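Local coordinates for Ras-associated and pleckstrin homology domains-containing protein 1 (Homo sapiens, PDB 4GN1) that mediates localised membrane signals, is implicated in regulating lamellipodial dynamics, and targets EVL and VASP to the leading edge, at residues W47-T52 / N81-M86; V131-G136 / L154-G159. All blocks are in the same frame, centred on the assembly; numbering follows the deposited sequence.

Contact 1: residues W47-T52 / N81-M86; sequences WSLVET and NKLIFM
Thr52 meets Lys82 and Ile84 at one end of this antiparallel strand pair, while Trp47 meets Phe85 and Met86 at the other; these two residues of 47-52 give up 93 and 74 Å² to the contact. The hydroxyl of Thr52 lies between its own backbone N and carbonyl carbon (chi1 68°), where OG1 accepts the amide of Lys82 at 3.1 Å from Lys82 N. In the reverse direction Thr52 N donates to Lys82 O (2.9 Å), so the backbone of Lys82 is gripped twice by one residue. The methyl branch, anti to the carbonyl carbon, turns instead to Ile84, with CG2 4.0 Å from Ile84 CD1.

At the far end the indole and phenyl planes differ by 16°, yet their six-membered rings are slid apart. Overlap is therefore slight: Trp47 CE3 sits over one Phe85 face, displaced toward the rim and 3.5 Å from Phe85 CZ. Trp47 CE3 also reaches the carbonyl carbon of Met86. Met86 lies on the face shared by Ser48, Val50 and Ile84, its CG 4.1 Å from Val50 CG2.

Between these ends, reciprocal bonds join the hydrogen-bonded pairs Ser48-Met86 and Val50-Ile84, the shortest being Ile84 N to Val50 O at 2.7 Å. Leu49, Glu51, Leu83 and Phe85 share the opposite face; Phe85 and Leu49 pack there against helix 28-39, while the Glu51 carboxylate is held by Arg60 and Trp75. Strand 5-11 flanks 83-87 and strand 58-61 flanks 47-53, so the pair is interior to the sheet. Such a mixed sheet packed on a helix is characteristic of the ubiquitin-like fold of Ras-associating domains.

Contact 2: residues V131-G136 / L154-G159; sequences VPEIEG and LLRASG
Ile134 and Leu155 form the tight part of this contact, their side chains lying alongside and pointing the same way, with Ile134 CG1 3.9 Å from Leu155 CD2. Leu155 is buried and loses 84 Å² of surface to the other segment. Both side chains also touch Trp231 of helix 225-240, placing them on the inner side of the domain. One backbone bond ties the two segments: Leu155 N donates to Ile134 O over 2.9 Å, almost straight at hydrogen (174°) and nearly along the C=O axis. Ile134 O also receives a CA-H contact from Leu154, at 3.5 Å from its CA.

The Glu133 and Arg156 side is looser, and Glu133 is exposed to solvent. Glu133 CB rests 3.2 Å from Leu155 O, and the carboxylate comes beside Arg156, Glu133 OE2 lying 3.9 Å from Arg156 CG. No salt bridge forms, Glu133 OE2 remaining 5.0 Å from Arg156 NE. The two charged planes are 64° apart, and any attraction is probably weak at that separation. Arg156 instead makes a cation-pi contact with Tyr161. The type I turn Arg156-Gly159, closed by paired backbone bonds between Arg156 and Gly159, leads into strand 159-162.

The segments meet at the open end of the hairpin 135-141/148-156, away from its connecting loop; these are the first two strands of a pleckstrin homology fold, whose C-terminal helix packs against the Ile134-Leu155 side.

Contacts 1 and 2 occupy separate domains: 47-52/81-86 belongs to the Ras-associating part and 131-136/154-159 to the pleckstrin homology part. Their centres lie 28 Å apart on opposite sides of the chain centre, and about 19 Å separates their nearest atoms, so they do not touch. They also follow in series, contact 1 closing before contact 2 begins. Contact 1 is more extensive, burying 681 Å² against 341 Å²: it has four beta bridges and six hydrogen bonds, contact 2 one of each. A malonate ion, probably from crystallisation, lies about 3 Å from the Glu51 side chain in contact 1. Near contact 2, Tyr161 is an ABL1 phosphorylation site, unmodified in this structure.

Contact 1: residues W47-T52 / N81-M86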
loop_
_atom_site.group_PDB
_atom_site.type_symbol
_atom_site.label_atom_id
_atom_site.label_comp_id
_atom_site.label_asym_id
_atom_site.label_seq_id
_atom_site.Cartn_x
_atom_site.Cartn_y
_atom_site.Cartn_z
ATOM N N TRP A 47 7.729 -5.437 11.758
ATOM C CA TRP A 47 7.450 -4.171 12.434
ATOM C C TRP A 47 7.294 -3.086 11.420
ATOM O O TRP A 47 8.108 -2.949 10.512
ATOM C CB TRP A 47 8.507 -3.828 13.485
ATOM C CG TRP A 47 8.388 -4.764 14.662
ATOM C CD1 TRP A 47 9.182 -5.866 14.947
ATOM C CD2 TRP A 47 7.359 -4.758 15.710
ATOM N NE1 TRP A 47 8.741 -6.510 16.084
ATOM C CE2 TRP A 47 7.661 -5.897 16.590
ATOM C CE3 TRP A 47 6.277 -3.943 16.011
ATOM C CZ2 TRP A 47 6.896 -6.191 17.706
ATOM C CZ3 TRP A 47 5.511 -4.244 17.146
ATOM C CH2 TRP A 47 5.815 -5.342 17.974
ATOM N N SER A 48 6.222 -2.323 11.551
ATOM C CA SER A 48 5.831 -1.390 10.525
ATOM C C SER A 48 5.438 -0.054 11.118
ATOM O O SER A 48 5.041 0.046 12.276
ATOM C CB SER A 48 4.643 -1.963 9.748
ATOM O OG SER A 48 4.985 -3.197 9.112
ATOM N N LEU A 49 5.544 0.976 10.306
ATOM C CA LEU A 49 5.037 2.265 10.680
ATOM C C LEU A 49 3.886 2.529 9.738
ATOM O O LEU A 49 4.012 2.435 8.495
ATOM C CB LEU A 49 6.107 3.342 10.568
ATOM C CG LEU A 49 5.839 4.641 11.331
ATOM C CD1 LEU A 49 5.832 4.483 12.859
ATOM C CD2 LEU A 49 6.872 5.677 10.916
ATOM N N VAL A 50 2.754 2.833 10.349
ATOM C CA VAL A 50 1.501 2.965 9.649
ATOM C C VAL A 50 0.990 4.382 9.897
ATOM O O VAL A 50 1.053 4.870 11.038
ATOM C CB VAL A 50 0.508 1.938 10.232
ATOM C CG1 VAL A 50 -0.865 2.072 9.594
ATOM C CG2 VAL A 50 1.057 0.515 10.109
ATOM N N GLU A 51 0.500 5.050 8.847
ATOM C CA GLU A 51 -0.188 6.345 9.033
ATOM C C GLU A 51 -1.673 6.188 8.774
ATOM O O GLU A 51 -2.060 5.418 7.884
ATOM C CB GLU A 51 0.419 7.480 8.170
ATOM C CG GLU A 51 0.158 7.415 6.666
ATOM C CD GLU A 51 0.793 8.558 5.882
ATOM O OE1 GLU A 51 1.057 8.380 4.685
ATOM O OE2 GLU A 51 1.052 9.637 6.440
ATOM N N THR A 52 -2.502 6.858 9.572
ATOM C CA THR A 52 -3.900 6.973 9.219
ATOM C C THR A 52 -4.108 8.349 8.593
ATOM O O THR A 52 -3.432 9.314 8.987
ATOM C CB THR A 52 -4.873 6.804 10.422
ATOM O OG1 THR A 52 -4.743 7.921 11.322
ATOM C CG2 THR A 52 -4.677 5.455 11.150
ATOM N N ASN A 81 -4.275 12.968 11.820
ATOM C CA ASN A 81 -3.583 11.764 11.383
ATOM C C ASN A 81 -2.753 11.160 12.525
ATOM O O ASN A 81 -2.202 11.884 13.350
ATOM C CB ASN A 81 -2.658 12.099 10.206
ATOM C CG ASN A 81 -3.418 12.455 8.940
ATOM O OD1 ASN A 81 -4.648 12.322 8.869
ATOM N ND2 ASN A 81 -2.678 12.899 7.929
ATOM N N LYS A 82 -2.657 9.840 12.552
ATOM C CA LYS A 82 -1.853 9.159 13.560
ATOM C C LYS A 82 -0.735 8.343 12.921
ATOM O O LYS A 82 -0.844 7.877 11.773
ATOM C CB LYS A 82 -2.725 8.222 14.393
ATOM C CG LYS A 82 -3.841 8.900 15.152
ATOM C CD LYS A 82 -4.577 7.874 16.000
ATOM C CE LYS A 82 -5.604 8.523 16.928
ATOM N NZ LYS A 82 -6.435 7.480 17.616
ATOM N N LEU A 83 0.339 8.179 13.673
ATOM C CA LEU A 83 1.379 7.253 13.329
ATOM C C LEU A 83 1.177 6.064 14.237
ATOM O O LEU A 83 0.844 6.227 15.422
ATOM C CB LEU A 83 2.739 7.882 13.565
ATOM C CG LEU A 83 3.578 8.375 12.375
ATOM C CD1 LEU A 83 2.766 8.769 11.150
ATOM C CD2 LEU A 83 4.530 9.487 12.774
ATOM N N ILE A 84 1.350 4.868 13.680
ATOM C CA ILE A 84 1.164 3.659 14.441
ATOM C C ILE A 84 2.304 2.671 14.199
ATOM O O ILE A 84 2.605 2.303 13.056
ATOM C CB ILE A 84 -0.190 2.974 14.135
ATOM C CG1 ILE A 84 -1.325 3.996 14.107
ATOM C CG2 ILE A 84 -0.476 1.892 15.170
ATOM C CD1 ILE A 84 -2.720 3.410 13.955
ATOM N N PHE A 85 2.894 2.219 15.302
ATOM C CA PHE A 85 3.960 1.247 15.284
ATOM C C PHE A 85 3.386 -0.097 15.681
ATOM O O PHE A 85 3.011 -0.285 16.823
ATOM C CB PHE A 85 5.043 1.687 16.256
ATOM C CG PHE A 85 6.125 0.683 16.458
ATOM C CD1 PHE A 85 7.021 0.390 15.437
ATOM C CD2 PHE A 85 6.261 0.049 17.664
ATOM C CE1 PHE A 85 8.037 -0.530 15.630
ATOM C CE2 PHE A 85 7.274 -0.871 17.868
ATOM C CZ PHE A 85 8.162 -1.161 16.856
ATOM N N MET A 86 3.288 -1.009 14.720
ATOM C CA MET A 86 2.715 -2.357 14.916
ATOM C C MET A 86 3.279 -3.337 13.889
ATOM O O MET A 86 3.758 -2.938 12.843
ATOM C CB MET A 86 1.185 -2.342 14.777
ATOM C CG MET A 86 0.681 -1.737 13.470
ATOM S SD MET A 86 -1.118 -1.493 13.412
ATOM C CE MET A 86 -1.661 -3.072 14.091
#

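Contact 2: residues V131-G136 / L154-G159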
loop_
_atom_site.group_PDB
_atom_site.type_symbol
_atom_site.label_atom_id
_atom_site.label_comp_id
_atom_site.label_asym_id
_atom_site.label_seq_id
_atom_site.Cartn_x
_atom_site.Cartn_y
_atom_site.Cartn_z
ATOM N N VAL A 131 6.698 -7.006 -13.796
ATOM C CA VAL A 131 5.397 -7.286 -13.181
ATOM C C VAL A 131 4.503 -8.146 -14.074
ATOM O O VAL A 131 4.282 -7.796 -15.246
ATOM C CB VAL A 131 4.551 -6.002 -13.026
ATOM C CG1 VAL A 131 3.619 -6.130 -11.820
ATOM C CG2 VAL A 131 5.410 -4.739 -13.006
ATOM N N PRO A 132 3.938 -9.246 -13.524
ATOM C CA PRO A 132 2.795 -9.817 -14.251
ATOM C C PRO A 132 1.538 -8.986 -13.967
ATOM O O PRO A 132 1.349 -8.501 -12.845
ATOM C CB PRO A 132 2.684 -11.245 -13.693
ATOM C CG PRO A 132 4.020 -11.504 -13.067
ATOM C CD PRO A 132 4.429 -10.174 -12.493
ATOM N N GLU A 133 0.719 -8.810 -15.002
ATOM C CA GLU A 133 -0.424 -7.899 -14.982
ATOM C C GLU A 133 -1.586 -8.495 -14.177
ATOM O O GLU A 133 -1.831 -9.709 -14.195
ATOM C CB GLU A 133 -0.845 -7.529 -16.420
ATOM C CG GLU A 133 0.335 -7.268 -17.359
ATOM C CD GLU A 133 -0.011 -6.518 -18.645
ATOM O OE1 GLU A 133 -0.871 -6.982 -19.431
ATOM O OE2 GLU A 133 0.606 -5.457 -18.894
ATOM N N ILE A 134 -2.265 -7.637 -13.428
ATOM C CA ILE A 134 -3.432 -8.058 -12.661
ATOM C C ILE A 134 -4.645 -7.557 -13.440
ATOM O O ILE A 134 -4.665 -6.425 -13.939
ATOM C CB ILE A 134 -3.420 -7.537 -11.189
ATOM C CG1 ILE A 134 -2.003 -7.613 -10.559
ATOM C CG2 ILE A 134 -4.480 -8.238 -10.328
ATOM C CD1 ILE A 134 -1.345 -8.984 -10.493
ATOM N N GLU A 135 -5.620 -8.441 -13.589
ATOM C CA GLU A 135 -6.854 -8.134 -14.280
ATOM C C GLU A 135 -7.953 -8.686 -13.405
ATOM O O GLU A 135 -7.735 -9.648 -12.667
ATOM C CB GLU A 135 -6.884 -8.792 -15.669
ATOM C CG GLU A 135 -7.777 -10.039 -15.832
ATOM C CD GLU A 135 -7.021 -11.356 -16.014
ATOM O OE1 GLU A 135 -7.458 -12.159 -16.874
ATOM O OE2 GLU A 135 -6.008 -11.598 -15.306
ATOM N N GLY A 136 -9.124 -8.075 -13.477
ATOM C CA GLY A 136 -10.284 -8.589 -12.770
ATOM C C GLY A 136 -11.335 -7.518 -12.690
ATOM O O GLY A 136 -11.052 -6.348 -12.971
ATOM N N LEU A 154 -7.274 -3.322 -15.243
ATOM C CA LEU A 154 -6.053 -3.856 -15.806
ATOM C C LEU A 154 -4.840 -3.020 -15.396
ATOM O O LEU A 154 -4.731 -1.829 -15.741
ATOM C CB LEU A 154 -6.178 -3.956 -17.331
ATOM C CG LEU A 154 -5.120 -4.824 -18.004
ATOM C CD1 LEU A 154 -5.734 -5.690 -19.101
ATOM C CD2 LEU A 154 -3.999 -3.946 -18.546
ATOM N N LEU A 155 -3.931 -3.668 -14.667
ATOM C CA LEU A 155 -2.687 -3.049 -14.231
ATOM C C LEU A 155 -1.568 -3.291 -15.244
ATOM O O LEU A 155 -1.186 -4.441 -15.504
ATOM C CB LEU A 155 -2.278 -3.573 -12.852
ATOM C CG LEU A 155 -0.931 -3.103 -12.281
ATOM C CD1 LEU A 155 -1.020 -1.679 -11.723
ATOM C CD2 LEU A 155 -0.411 -4.087 -11.239
ATOM N N ARG A 156 -1.084 -2.189 -15.823
ATOM C CA ARG A 156 0.136 -2.128 -16.636
ATOM C C ARG A 156 1.214 -1.397 -15.837
ATOM O O ARG A 156 0.896 -0.642 -14.917
ATOM C CB ARG A 156 -0.117 -1.332 -17.913
ATOM C CG ARG A 156 -1.048 -1.977 -18.917
ATOM C CD ARG A 156 -0.987 -1.250 -20.249
ATOM N NE ARG A 156 -1.925 -1.812 -21.226
ATOM C CZ ARG A 156 -3.078 -1.246 -21.597
ATOM N NH1 ARG A 156 -3.475 -0.086 -21.082
ATOM N NH2 ARG A 156 -3.846 -1.846 -22.506
ATOM N N ALA A 157 2.483 -1.597 -16.202
ATOM C CA ALA A 157 3.595 -0.848 -15.619
ATOM C C ALA A 157 3.364 0.655 -15.768
ATOM O O ALA A 157 3.935 1.464 -15.029
ATOM C CB ALA A 157 4.899 -1.249 -16.272
ATOM N N SER A 158 2.508 1.023 -16.720
ATOM C CA SER A 158 2.198 2.437 -16.988
ATOM C C SER A 158 0.993 3.024 -16.197
ATOM O O SER A 158 0.602 4.174 -16.442
ATOM C CB SER A 158 2.035 2.673 -18.501
ATOM O OG SER A 158 1.048 1.811 -19.041
ATOM N N GLY A 159 0.435 2.255 -15.246
ATOM C CA GLY A 159 -0.687 2.706 -14.406
ATOM C C GLY A 159 -1.889 1.780 -14.429
ATOM O O GLY A 159 -1.842 0.683 -14.979
#